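Local coordinates for period circadian protein homolog 2 (Mus musculus, PDB 3GDI) that acts in the mammalian circadian clock, probably as a transcription regulator that pairs with partner proteins through its tandem PAS domains, at residues Asp25-Ala30 against Ala59-Phe64; Pro67-Val72 against Gly189-Asp194; Val200-His205 against Pro291-Leu296; Leu213-Lys218 against Gln225-Ser230; Ser250-Asn253 against Lys258-Phe261. All coordinates share one frame; numbering follows the deposited sequence.

Interaction 1 of 5, residues Asp25-Ala30 against Ala59-Phe64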
# COMPACT_ATOMS: atom_id res chain seq x y z
N ASP A 25 27.68 12.32 2.12
CA ASP A 25 26.77 11.57 1.26
C ASP A 25 25.37 12.18 1.12
O ASP A 25 24.49 11.57 0.53
CB ASP A 25 26.65 10.13 1.75
CG ASP A 25 27.80 9.26 1.29
OD1 ASP A 25 27.86 8.94 0.08
OD2 ASP A 25 28.66 8.91 2.13
N MET A 26 25.17 13.37 1.67
CA MET A 26 23.86 14.01 1.57
C MET A 26 23.83 15.16 0.56
O MET A 26 24.87 15.61 0.08
CB MET A 26 23.41 14.54 2.93
CG MET A 26 22.97 13.45 3.88
SD MET A 26 22.13 14.09 5.34
CE MET A 26 20.42 14.13 4.76
N PHE A 27 22.63 15.61 0.23
CA PHE A 27 22.45 16.71 -0.69
C PHE A 27 21.00 17.16 -0.65
O PHE A 27 20.12 16.40 -0.27
CB PHE A 27 22.85 16.33 -2.13
CG PHE A 27 21.86 15.44 -2.85
CD1 PHE A 27 21.98 14.05 -2.79
CD2 PHE A 27 20.83 15.99 -3.61
CE1 PHE A 27 21.09 13.23 -3.49
CE2 PHE A 27 19.94 15.17 -4.31
CZ PHE A 27 20.07 13.79 -4.25
N ALA A 28 20.76 18.41 -1.01
CA ALA A 28 19.42 18.96 -1.01
C ALA A 28 19.02 19.34 -2.43
O ALA A 28 19.87 19.62 -3.26
CB ALA A 28 19.35 20.18 -0.10
N VAL A 29 17.72 19.35 -2.69
CA VAL A 29 17.21 19.70 -4.00
C VAL A 29 15.77 20.19 -3.91
O VAL A 29 14.95 19.62 -3.20
CB VAL A 29 17.26 18.48 -4.96
CG1 VAL A 29 16.44 17.34 -4.39
CG2 VAL A 29 16.75 18.88 -6.33
N ALA A 30 15.48 21.28 -4.62
CA ALA A 30 14.14 21.86 -4.64
C ALA A 30 13.60 21.58 -6.03
O ALA A 30 14.26 21.89 -7.02
CB ALA A 30 14.21 23.36 -4.39
N ALA A 59 17.37 20.07 -14.93
CA ALA A 59 16.30 19.49 -15.74
C ALA A 59 15.25 18.93 -14.78
O ALA A 59 15.12 19.40 -13.65
CB ALA A 59 16.84 18.37 -16.60
N LYS A 60 14.49 17.94 -15.22
CA LYS A 60 13.50 17.34 -14.34
C LYS A 60 14.25 16.36 -13.43
O LYS A 60 15.01 15.52 -13.91
CB LYS A 60 12.41 16.61 -15.13
CG LYS A 60 11.62 17.51 -16.07
CD LYS A 60 10.32 16.85 -16.55
CE LYS A 60 10.57 15.48 -17.16
NZ LYS A 60 9.29 14.78 -17.51
N PHE A 61 14.07 16.48 -12.12
CA PHE A 61 14.75 15.59 -11.19
C PHE A 61 14.44 14.12 -11.44
O PHE A 61 15.32 13.27 -11.28
CB PHE A 61 14.39 15.93 -9.75
CG PHE A 61 15.14 15.11 -8.73
CD1 PHE A 61 16.52 15.24 -8.58
CD2 PHE A 61 14.46 14.21 -7.90
CE1 PHE A 61 17.21 14.49 -7.62
CE2 PHE A 61 15.14 13.46 -6.95
CZ PHE A 61 16.52 13.60 -6.81
N VAL A 62 13.21 13.80 -11.82
CA VAL A 62 12.87 12.40 -12.04
C VAL A 62 13.73 11.73 -13.10
O VAL A 62 13.93 10.52 -13.07
CB VAL A 62 11.37 12.21 -12.41
CG1 VAL A 62 10.51 12.46 -11.19
CG2 VAL A 62 10.96 13.13 -13.54
N GLU A 63 14.27 12.51 -14.03
CA GLU A 63 15.10 11.93 -15.09
C GLU A 63 16.38 11.27 -14.59
O GLU A 63 16.99 10.48 -15.31
CB GLU A 63 15.41 12.98 -16.15
CG GLU A 63 14.20 13.84 -16.48
CD GLU A 63 14.35 14.63 -17.76
OE1 GLU A 63 14.03 14.07 -18.83
OE2 GLU A 63 14.78 15.81 -17.69
N PHE A 64 16.79 11.59 -13.36
CA PHE A 64 18.00 11.00 -12.77
C PHE A 64 17.70 9.86 -11.79
O PHE A 64 18.57 9.43 -11.04
CB PHE A 64 18.82 12.06 -12.03
CG PHE A 64 19.12 13.26 -12.85
CD1 PHE A 64 18.34 14.41 -12.73
CD2 PHE A 64 20.14 13.24 -13.79
CE1 PHE A 64 18.56 15.51 -13.54
CE2 PHE A 64 20.38 14.34 -14.61
CZ PHE A 64 19.58 15.47 -14.49

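Interaction 2 of 5, residues Pro67-Val72 against Gly189-Asp194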
# COMPACT_ATOMS: atom_id res chain seq x y z
N PRO A 67 14.12 4.25 -13.46
CA PRO A 67 12.78 4.35 -14.06
C PRO A 67 11.64 3.77 -13.22
O PRO A 67 10.51 4.25 -13.29
CB PRO A 67 12.95 3.64 -15.40
CG PRO A 67 14.39 3.95 -15.75
CD PRO A 67 15.08 3.69 -14.42
N HIS A 68 11.94 2.74 -12.43
CA HIS A 68 10.93 2.13 -11.57
C HIS A 68 10.60 2.98 -10.36
O HIS A 68 9.52 2.85 -9.78
CB HIS A 68 11.39 0.76 -11.08
CG HIS A 68 11.14 -0.37 -12.04
ND1 HIS A 68 11.90 -0.57 -13.17
CD2 HIS A 68 10.21 -1.35 -12.03
CE1 HIS A 68 11.45 -1.63 -13.82
NE2 HIS A 68 10.42 -2.12 -13.15
N ASP A 69 11.53 3.83 -9.95
CA ASP A 69 11.32 4.66 -8.77
C ASP A 69 10.61 5.98 -9.03
O ASP A 69 10.22 6.68 -8.09
CB ASP A 69 12.66 4.91 -8.07
CG ASP A 69 13.35 3.62 -7.67
OD1 ASP A 69 12.65 2.70 -7.19
OD2 ASP A 69 14.59 3.52 -7.82
N VAL A 70 10.44 6.32 -10.30
CA VAL A 70 9.76 7.57 -10.67
C VAL A 70 8.34 7.65 -10.12
O VAL A 70 7.97 8.65 -9.51
CB VAL A 70 9.72 7.73 -12.20
CG1 VAL A 70 8.71 8.79 -12.57
CG2 VAL A 70 11.10 8.09 -12.71
N SER A 71 7.55 6.60 -10.35
CA SER A 71 6.16 6.56 -9.87
C SER A 71 6.16 6.68 -8.35
O SER A 71 5.25 7.30 -7.77
CB SER A 71 5.49 5.25 -10.29
OG SER A 71 5.99 4.14 -9.56
N VAL A 72 7.17 6.11 -7.72
CA VAL A 72 7.32 6.16 -6.27
C VAL A 72 7.53 7.61 -5.81
O VAL A 72 6.84 8.10 -4.92
CB VAL A 72 8.51 5.29 -5.81
CG1 VAL A 72 8.73 5.40 -4.31
CG2 VAL A 72 8.26 3.84 -6.20
N GLY A 189 19.09 -4.69 0.85
CA GLY A 189 19.51 -4.25 -0.47
C GLY A 189 18.34 -3.79 -1.33
O GLY A 189 18.53 -3.09 -2.32
N TYR A 190 17.12 -4.19 -0.94
CA TYR A 190 15.94 -3.78 -1.69
C TYR A 190 15.38 -2.50 -1.12
O TYR A 190 15.57 -2.21 0.06
CB TYR A 190 14.82 -4.82 -1.59
CG TYR A 190 15.11 -6.19 -2.13
CD1 TYR A 190 15.34 -7.27 -1.28
CD2 TYR A 190 15.09 -6.42 -3.51
CE1 TYR A 190 15.53 -8.55 -1.78
CE2 TYR A 190 15.28 -7.70 -4.02
CZ TYR A 190 15.50 -8.76 -3.16
OH TYR A 190 15.66 -10.03 -3.66
N LEU A 191 14.69 -1.73 -1.95
CA LEU A 191 14.02 -0.52 -1.49
C LEU A 191 12.57 -1.00 -1.22
O LEU A 191 12.08 -1.92 -1.89
CB LEU A 191 14.07 0.56 -2.56
CG LEU A 191 15.48 1.04 -2.91
CD1 LEU A 191 15.39 2.30 -3.79
CD2 LEU A 191 16.28 1.33 -1.63
N PRO A 192 11.88 -0.39 -0.25
CA PRO A 192 10.51 -0.82 0.04
C PRO A 192 9.64 -1.20 -1.15
O PRO A 192 8.96 -2.22 -1.12
CB PRO A 192 9.94 0.35 0.82
CG PRO A 192 11.15 0.86 1.57
CD PRO A 192 12.20 0.85 0.48
N GLN A 193 9.68 -0.40 -2.21
CA GLN A 193 8.86 -0.63 -3.38
C GLN A 193 9.19 -1.87 -4.19
O GLN A 193 8.38 -2.29 -5.02
CB GLN A 193 8.89 0.59 -4.31
CG GLN A 193 10.27 1.00 -4.80
CD GLN A 193 10.94 2.07 -3.92
OE1 GLN A 193 11.79 2.81 -4.39
NE2 GLN A 193 10.54 2.14 -2.66
N ASP A 194 10.36 -2.46 -3.96
CA ASP A 194 10.74 -3.66 -4.69
C ASP A 194 10.04 -4.89 -4.14
O ASP A 194 9.81 -5.85 -4.87
CB ASP A 194 12.25 -3.90 -4.62
CG ASP A 194 13.05 -2.74 -5.15
OD1 ASP A 194 12.57 -2.04 -6.07
OD2 ASP A 194 14.18 -2.54 -4.65

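Interaction 3 of 5, residues Val200-His205 against Pro291-Leu296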
# COMPACT_ATOMS: atom_id res chain seq x y z
N VAL A 200 5.80 -13.24 -0.35
CA VAL A 200 6.71 -13.34 0.77
C VAL A 200 7.59 -14.57 0.58
O VAL A 200 8.80 -14.51 0.74
CB VAL A 200 5.92 -13.53 2.08
CG1 VAL A 200 6.86 -13.91 3.22
CG2 VAL A 200 5.14 -12.26 2.39
N LEU A 201 6.95 -15.68 0.23
CA LEU A 201 7.64 -16.95 0.04
C LEU A 201 8.75 -16.96 -1.00
O LEU A 201 9.67 -17.77 -0.92
CB LEU A 201 6.61 -18.03 -0.30
CG LEU A 201 6.09 -18.81 0.91
CD1 LEU A 201 5.79 -17.84 2.02
CD2 LEU A 201 4.85 -19.60 0.53
N VAL A 202 8.65 -16.07 -1.98
CA VAL A 202 9.66 -16.00 -3.03
C VAL A 202 11.02 -15.61 -2.45
O VAL A 202 12.05 -16.15 -2.85
CB VAL A 202 9.20 -15.01 -4.15
CG1 VAL A 202 10.36 -14.27 -4.77
CG2 VAL A 202 8.49 -15.80 -5.23
N GLN A 203 11.03 -14.69 -1.49
CA GLN A 203 12.27 -14.25 -0.86
C GLN A 203 12.88 -15.28 0.07
O GLN A 203 14.04 -15.16 0.46
CB GLN A 203 12.04 -12.97 -0.07
CG GLN A 203 11.52 -11.82 -0.90
CD GLN A 203 12.41 -11.50 -2.07
OE1 GLN A 203 13.63 -11.55 -1.96
NE2 GLN A 203 11.81 -11.14 -3.19
N LEU A 204 12.13 -16.29 0.46
CA LEU A 204 12.67 -17.29 1.37
C LEU A 204 13.44 -18.37 0.64
O LEU A 204 13.17 -18.65 -0.52
CB LEU A 204 11.54 -17.94 2.19
CG LEU A 204 11.19 -17.35 3.57
CD1 LEU A 204 10.93 -15.86 3.50
CD2 LEU A 204 9.96 -18.06 4.07
N HIS A 205 14.42 -18.95 1.31
CA HIS A 205 15.20 -20.01 0.70
C HIS A 205 14.21 -21.13 0.40
O HIS A 205 13.31 -21.40 1.19
CB HIS A 205 16.27 -20.52 1.67
CG HIS A 205 17.13 -21.61 1.10
ND1 HIS A 205 18.47 -21.44 0.84
CD2 HIS A 205 16.82 -22.85 0.67
CE1 HIS A 205 18.95 -22.53 0.27
NE2 HIS A 205 17.97 -23.40 0.15
N PRO A 291 6.36 -22.66 -9.24
CA PRO A 291 5.50 -23.84 -9.17
C PRO A 291 4.93 -24.09 -7.78
O PRO A 291 3.72 -24.01 -7.55
CB PRO A 291 6.43 -24.96 -9.61
CG PRO A 291 7.34 -24.28 -10.58
CD PRO A 291 7.65 -22.98 -9.87
N SER A 292 5.83 -24.41 -6.85
CA SER A 292 5.47 -24.71 -5.48
C SER A 292 5.05 -23.49 -4.66
O SER A 292 4.24 -23.61 -3.75
CB SER A 292 6.65 -25.40 -4.80
OG SER A 292 7.07 -26.51 -5.57
N VAL A 293 5.59 -22.32 -4.99
CA VAL A 293 5.24 -21.11 -4.25
C VAL A 293 3.75 -20.81 -4.35
O VAL A 293 3.11 -20.52 -3.35
CB VAL A 293 6.04 -19.89 -4.74
CG1 VAL A 293 5.50 -18.62 -4.11
CG2 VAL A 293 7.49 -20.06 -4.37
N GLN A 294 3.21 -20.88 -5.56
CA GLN A 294 1.78 -20.62 -5.75
C GLN A 294 0.98 -21.57 -4.87
O GLN A 294 0.09 -21.15 -4.13
CB GLN A 294 1.39 -20.84 -7.21
CG GLN A 294 2.17 -20.00 -8.21
CD GLN A 294 1.84 -20.36 -9.65
OE1 GLN A 294 2.39 -19.78 -10.59
NE2 GLN A 294 0.94 -21.32 -9.83
N GLU A 295 1.31 -22.85 -4.96
CA GLU A 295 0.65 -23.89 -4.19
C GLU A 295 0.66 -23.63 -2.69
O GLU A 295 -0.39 -23.66 -2.03
CB GLU A 295 1.33 -25.24 -4.45
CG GLU A 295 0.85 -26.38 -3.55
CD GLU A 295 1.85 -27.52 -3.43
OE1 GLU A 295 1.55 -28.51 -2.72
OE2 GLU A 295 2.94 -27.42 -4.05
N LEU A 296 1.85 -23.39 -2.15
CA LEU A 296 2.02 -23.14 -0.72
C LEU A 296 1.34 -21.84 -0.29
O LEU A 296 0.82 -21.74 0.82
CB LEU A 296 3.52 -23.09 -0.39
CG LEU A 296 3.99 -23.81 0.87
CD1 LEU A 296 3.24 -23.29 2.08
CD2 LEU A 296 3.77 -25.30 0.72

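Interaction 4 of 5, residues Leu213-Lys218 against Gln225-Ser230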
# COMPACT_ATOMS: atom_id res chain seq x y z
N LEU A 213 4.37 -22.77 6.33
CA LEU A 213 3.06 -23.34 6.57
C LEU A 213 2.84 -23.57 8.06
O LEU A 213 1.76 -23.27 8.59
CB LEU A 213 2.91 -24.67 5.83
CG LEU A 213 1.54 -25.33 6.02
CD1 LEU A 213 0.46 -24.44 5.41
CD2 LEU A 213 1.55 -26.69 5.35
N ALA A 214 3.85 -24.10 8.74
CA ALA A 214 3.77 -24.37 10.17
C ALA A 214 3.82 -23.07 10.96
O ALA A 214 3.23 -22.95 12.02
CB ALA A 214 4.91 -25.28 10.60
N ILE A 215 4.55 -22.10 10.43
CA ILE A 215 4.65 -20.84 11.13
C ILE A 215 3.30 -20.16 11.17
O ILE A 215 2.89 -19.64 12.20
CB ILE A 215 5.70 -19.94 10.45
CG1 ILE A 215 7.08 -20.52 10.72
CG2 ILE A 215 5.60 -18.53 10.98
CD1 ILE A 215 8.16 -20.03 9.76
N HIS A 216 2.57 -20.16 10.06
CA HIS A 216 1.27 -19.51 10.08
C HIS A 216 0.27 -20.24 10.97
O HIS A 216 -0.54 -19.60 11.64
CB HIS A 216 0.74 -19.31 8.67
CG HIS A 216 1.50 -18.28 7.90
ND1 HIS A 216 2.78 -18.49 7.44
CD2 HIS A 216 1.20 -16.99 7.60
CE1 HIS A 216 3.24 -17.37 6.89
NE2 HIS A 216 2.30 -16.45 6.98
N LYS A 217 0.35 -21.57 11.01
CA LYS A 217 -0.54 -22.35 11.86
C LYS A 217 -0.34 -21.93 13.32
O LYS A 217 -1.31 -21.78 14.06
CB LYS A 217 -0.25 -23.85 11.72
CG LYS A 217 -0.56 -24.37 10.34
CD LYS A 217 -0.75 -25.88 10.33
CE LYS A 217 -1.36 -26.33 9.00
NZ LYS A 217 -1.55 -27.80 8.94
N LYS A 218 0.91 -21.74 13.72
CA LYS A 218 1.17 -21.32 15.09
C LYS A 218 0.73 -19.88 15.29
O LYS A 218 0.27 -19.52 16.37
CB LYS A 218 2.66 -21.45 15.43
CG LYS A 218 3.20 -22.87 15.35
CD LYS A 218 4.64 -22.96 15.88
CE LYS A 218 5.26 -24.34 15.66
NZ LYS A 218 4.50 -25.44 16.33
N GLN A 225 -0.20 -13.48 20.40
CA GLN A 225 0.96 -13.51 21.28
C GLN A 225 2.20 -13.84 20.44
O GLN A 225 2.28 -14.91 19.84
CB GLN A 225 0.74 -14.57 22.37
CG GLN A 225 1.82 -14.66 23.46
CD GLN A 225 1.90 -13.41 24.34
OE1 GLN A 225 0.89 -12.97 24.91
NE2 GLN A 225 3.09 -12.84 24.46
N PRO A 226 3.17 -12.93 20.40
CA PRO A 226 4.40 -13.16 19.62
C PRO A 226 5.15 -14.44 20.01
O PRO A 226 5.08 -14.87 21.15
CB PRO A 226 5.23 -11.91 19.90
CG PRO A 226 4.20 -10.86 20.20
CD PRO A 226 3.20 -11.61 21.05
N PHE A 227 5.86 -15.03 19.06
CA PHE A 227 6.64 -16.23 19.34
C PHE A 227 7.84 -16.30 18.42
O PHE A 227 7.80 -15.83 17.28
CB PHE A 227 5.77 -17.50 19.21
CG PHE A 227 5.47 -17.91 17.80
CD1 PHE A 227 6.43 -18.59 17.04
CD2 PHE A 227 4.22 -17.66 17.24
CE1 PHE A 227 6.13 -19.02 15.74
CE2 PHE A 227 3.91 -18.09 15.95
CZ PHE A 227 4.87 -18.77 15.19
N ASP A 228 8.93 -16.90 18.91
CA ASP A 228 10.15 -17.01 18.14
C ASP A 228 10.28 -18.25 17.28
O ASP A 228 9.76 -19.32 17.60
CB ASP A 228 11.35 -16.94 19.08
CG ASP A 228 11.45 -15.63 19.80
OD1 ASP A 228 12.18 -15.56 20.81
OD2 ASP A 228 10.81 -14.65 19.37
N TYR A 229 10.99 -18.08 16.18
CA TYR A 229 11.27 -19.16 15.27
C TYR A 229 12.54 -18.79 14.53
O TYR A 229 12.68 -17.67 14.04
CB TYR A 229 10.15 -19.37 14.26
CG TYR A 229 10.39 -20.59 13.40
CD1 TYR A 229 9.82 -21.82 13.72
CD2 TYR A 229 11.27 -20.54 12.32
CE1 TYR A 229 10.13 -22.97 12.99
CE2 TYR A 229 11.59 -21.68 11.58
CZ TYR A 229 11.02 -22.89 11.92
OH TYR A 229 11.35 -24.02 11.19
N SER A 230 13.46 -19.74 14.45
CA SER A 230 14.72 -19.55 13.77
C SER A 230 15.37 -20.90 13.54
O SER A 230 15.09 -21.85 14.28
CB SER A 230 15.64 -18.67 14.62
OG SER A 230 15.57 -19.05 15.97

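Interaction 5 of 5, residues Ser250-Asn253 against Lys258-Phe261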
# COMPACT_ATOMS: atom_id res chain seq x y z
N SER A 250 0.45 -11.28 14.77
CA SER A 250 -0.60 -10.94 13.82
C SER A 250 -1.51 -9.86 14.36
O SER A 250 -1.60 -9.66 15.56
CB SER A 250 -1.44 -12.17 13.50
OG SER A 250 -1.95 -12.74 14.69
N PHE A 251 -2.16 -9.14 13.44
CA PHE A 251 -3.12 -8.14 13.83
C PHE A 251 -4.47 -8.79 13.52
O PHE A 251 -4.72 -9.18 12.39
CB PHE A 251 -2.94 -6.85 13.03
CG PHE A 251 -1.69 -6.07 13.40
CD1 PHE A 251 -1.26 -6.00 14.72
CD2 PHE A 251 -0.96 -5.40 12.42
CE1 PHE A 251 -0.12 -5.25 15.08
CE2 PHE A 251 0.17 -4.65 12.76
CZ PHE A 251 0.59 -4.58 14.09
N ILE A 252 -5.32 -8.94 14.54
CA ILE A 252 -6.62 -9.57 14.35
C ILE A 252 -7.79 -8.58 14.38
O ILE A 252 -7.98 -7.85 15.34
CB ILE A 252 -6.88 -10.67 15.42
CG1 ILE A 252 -5.76 -11.70 15.38
CG2 ILE A 252 -8.19 -11.40 15.14
CD1 ILE A 252 -5.82 -12.70 16.53
N ASN A 253 -8.56 -8.56 13.30
CA ASN A 253 -9.72 -7.68 13.23
C ASN A 253 -10.61 -8.06 14.43
O ASN A 253 -11.10 -9.18 14.51
CB ASN A 253 -10.48 -7.93 11.92
CG ASN A 253 -11.63 -6.96 11.72
OD1 ASN A 253 -12.64 -7.01 12.43
ND2 ASN A 253 -11.48 -6.07 10.76
N LYS A 258 -10.95 -12.22 12.12
CA LYS A 258 -10.05 -12.73 11.09
C LYS A 258 -8.77 -11.93 11.09
O LYS A 258 -8.77 -10.71 11.33
CB LYS A 258 -10.68 -12.64 9.70
CG LYS A 258 -11.82 -13.59 9.45
CD LYS A 258 -12.34 -13.43 8.03
CE LYS A 258 -13.66 -14.14 7.85
NZ LYS A 258 -13.59 -15.56 8.31
N ILE A 259 -7.66 -12.62 10.82
CA ILE A 259 -6.35 -12.00 10.76
C ILE A 259 -6.30 -11.06 9.56
O ILE A 259 -6.67 -11.46 8.45
CB ILE A 259 -5.24 -13.09 10.63
CG1 ILE A 259 -4.95 -13.69 12.00
CG2 ILE A 259 -3.99 -12.52 9.96
CD1 ILE A 259 -3.72 -14.59 12.06
N SER A 260 -5.86 -9.82 9.79
CA SER A 260 -5.74 -8.81 8.73
C SER A 260 -4.29 -8.66 8.24
O SER A 260 -4.06 -8.40 7.05
CB SER A 260 -6.22 -7.45 9.22
OG SER A 260 -7.58 -7.49 9.61
N PHE A 261 -3.32 -8.81 9.14
CA PHE A 261 -1.90 -8.71 8.79
C PHE A 261 -1.06 -9.69 9.61
O PHE A 261 -1.44 -10.07 10.71
CB PHE A 261 -1.33 -7.32 9.09
CG PHE A 261 -2.04 -6.19 8.44
CD1 PHE A 261 -3.04 -5.50 9.11
CD2 PHE A 261 -1.68 -5.79 7.15
CE1 PHE A 261 -3.67 -4.42 8.52
CE2 PHE A 261 -2.31 -4.70 6.54
CZ PHE A 261 -3.31 -4.02 7.23
O HOH W 1 -8.99 -5.51 9.08

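Interaction 1 of 5, residues Asp25-Ala30 against Ala59-Phe64
The ring of F61 overlaps two side chains of the strand 26-30, F27 and V29. The CD1-CE1 side of the F61 ring does the touching. V29 CG1 lies over one face of this ring, and V29 CG2 is 4.3 Å from F61 CD1. F27 comes in beside it: F27 CE2 is 4.3 Å from F61 CE1, and F61 CE1 sits at the edge of the F27 ring, close to its plane. The F61 ring stands out from a short 3-10 turn with CG anti to the backbone N (chi1 -176°), which carries it across to the strand. F27 and V29 are two residues apart, so both point to the same side of the strand.

The contact is wholly apolar and buried, and no hydrogen bond crosses it. The turn is held from within instead. E63 N bonds K60 O at 3.1 Å. The carboxylate of E63 folds back, and its OE2 receives K60 N at 3.3 Å. Other residues complete the core: F123 meets the F27 ring edge-to-face, and I38 touches both V29 and F61. Strand 26-31 lies between 38-41 and 142-150 in the antiparallel sheet. A connecting segment packed on one side of a five-stranded antiparallel sheet of order 2-1-5-4-3 is typical of the PAS fold, here PAS-A.

Interaction 2 of 5, residues Pro67-Val72 against Gly189-Asp194
V72 and Q193 meet where the two PAS domains of the chain face each other. One segment leads into helix 70-76 of PAS-A, and the other into the short helix 192-195 of the second PAS domain. The apolar part is the packing of V72 on the Q193 chain. V72 CG2 is 3.8 Å from Q193 CG and also touches CB. The two side chains cross at about a right angle. Q193 has CG between its backbone N and carbonyl carbon (chi1 58°) and bends again at chi2, which lays its chain against the valine.

The polar part centres on D69. Its carboxylate lies near the end of Q193, with the carboxylate and amide planes 84° apart. A methyl of L191 approaches the same carboxylate, CD1 lying 4.3 Å from D69 OD2. The main polar partner of D69 is R107, which forms salt bridges with both D69 and D194. The arginine thus joins acids from the two domains. It would probably ease the repulsion between D69 OD1 and D194 OD1, which lie 4.9 Å apart. D194 also holds its own turn. L191 N bonds D194 OD2 at 2.9 Å, nearly straight at 170°, from above the carboxylate plane.

Interaction 3 of 5, residues Val200-His205 against Pro291-Leu296
The backbones come nearest at L201 and V293, with their CA atoms 6.4 Å apart, where the weakly bonded helix 200-203 meets the first turns of helix 291-303. L201 and V293 carry most of the contact. The L201 side chain points at the C-terminal helix and touches it in two places. L201 CB lies 4.0 Å from V293 CG1. Farther out, L201 CD2 reaches L296 CB at 3.8 Å, and these two leucine side chains cross at about a right angle. V293 holds CG1 anti to its backbone N (chi1 171°), and this is the methyl that meets the short helix. The same CG1 is approached by V202 CG2 at 4.3 Å. One valine methyl therefore serves two successive residues of the other segment. V293 and L296 are three residues apart, and both point toward the short helix.

Helix 200-203 belongs to the second PAS domain, among the short helices between the first two and last three strands of its sheet. Helix 291-303 follows the last strand of that sheet and is the last helix modelled. It packs back onto the domain. M212 of helix 209-221 touches L201, and L213 of the same helix touches L296. T297 and I300 extend the cover of L201 along the C-terminal helix. No hydrogen bond joins the two segments. The backbone of the short helix is held elsewhere: V202 O accepts a hydrogen bond from R235 NH1.

Interaction 4 of 5, residues Leu213-Lys218 against Gln225-Ser230
I215 is buried, and its CD1 methyl sits over one face of the Y229 ring in a CH-pi contact. It lies 4.2 Å from the ring centroid and 16° off the normal. The two side chains cross at about a right angle. Y229 has CG anti to its backbone N (chi1 -174°), which swings the ring toward the helix. F227, two residues earlier on the strand, brings its CZ end to the helix backbone. I215 O lies at the edge of that ring, in its plane, 3.7 Å from F227 CZ, and I215 CG2 is 4.3 Å from the same atom. The packing is tightest where K218 CB lies 3.5 Å from F227 CZ.

Helix 209-221 runs antiparallel to strand 227-235 here, at 173°, with the short axes 10.6 Å apart. The helix precedes this strand in the PAS fold, and the strand is the outermost of its sheet within the chain. Inward, W248 of the next strand also touches I215.

The loose side lies farther out along K218, an exposed residue. Only the base of its side chain packs on F227. The rest of the lysine leads away from the strand, bent at chi4.

Interaction 5 of 5, residues Ser250-Asn253 against Lys258-Phe261
F251 and F261 pair across an antiparallel beta hairpin that carries a classic beta bulge, in the last two strands of the second PAS domain. Their side chains stand on one face of the sheet and cross obliquely. F251 CD2 is 3.9 Å from F261 CB, and F261 CD1 lies in the plane of the F251 ring at its edge. CG of each lies anti to its carbonyl carbon (chi1 -71° for F251 and -57° for F261), which sets F261 CB and CD1 beside F251 CD2. Each also meets its own counterpart in the second subunit: F261 stacks on F261 of that chain, and the two F251 rings meet with their planes nearly parallel. This hairpin end is therefore part of the dimer contact.

The opposite face carries I252 and I259, a non-hydrogen-bonded pair. Their side chains cross at a slant, CG1 to CG1 at 4.0 Å. I259 CD1 also reaches S250 CB at 3.6 Å. I219 of helix 209-221 touches S250 and I259 on this side.

Three backbone bonds fix the register. F251 N gives to F261 O, and F251 O receives S260 N almost in line with its C=O bond. N253 N gives to K258 O at 2.9 Å. In the bulge, S260 and F261 both face F251, which shifts the pairing by one residue. At the loop end, the main partner of the N253 amide oxygen is S256 N. On its other atom, N253 ND2 gives a hydrogen bond to a water at 3.1 Å.

How the interactions relate
The five contacts follow the two PAS domains along the chain. Interaction 1 lies in PAS-A, while interactions 3, 4 and 5 lie in or against the second PAS domain, on the other side of the chain's centre. Interaction 2 joins the two domains, its centre about 16 Å from that of interaction 1. It touches interaction 3 through Y190 and Q203. Interactions 4 and 5 use neighbouring strands, 227-235 and 241-252, with centres about 14 Å apart. Both come in the chain between the two segments of interaction 3. L213 and L296 link interactions 3 and 4. The second subunit is met at interaction 5 and, through P226, at interaction 4, consistent with dimer formation through the second PAS domain.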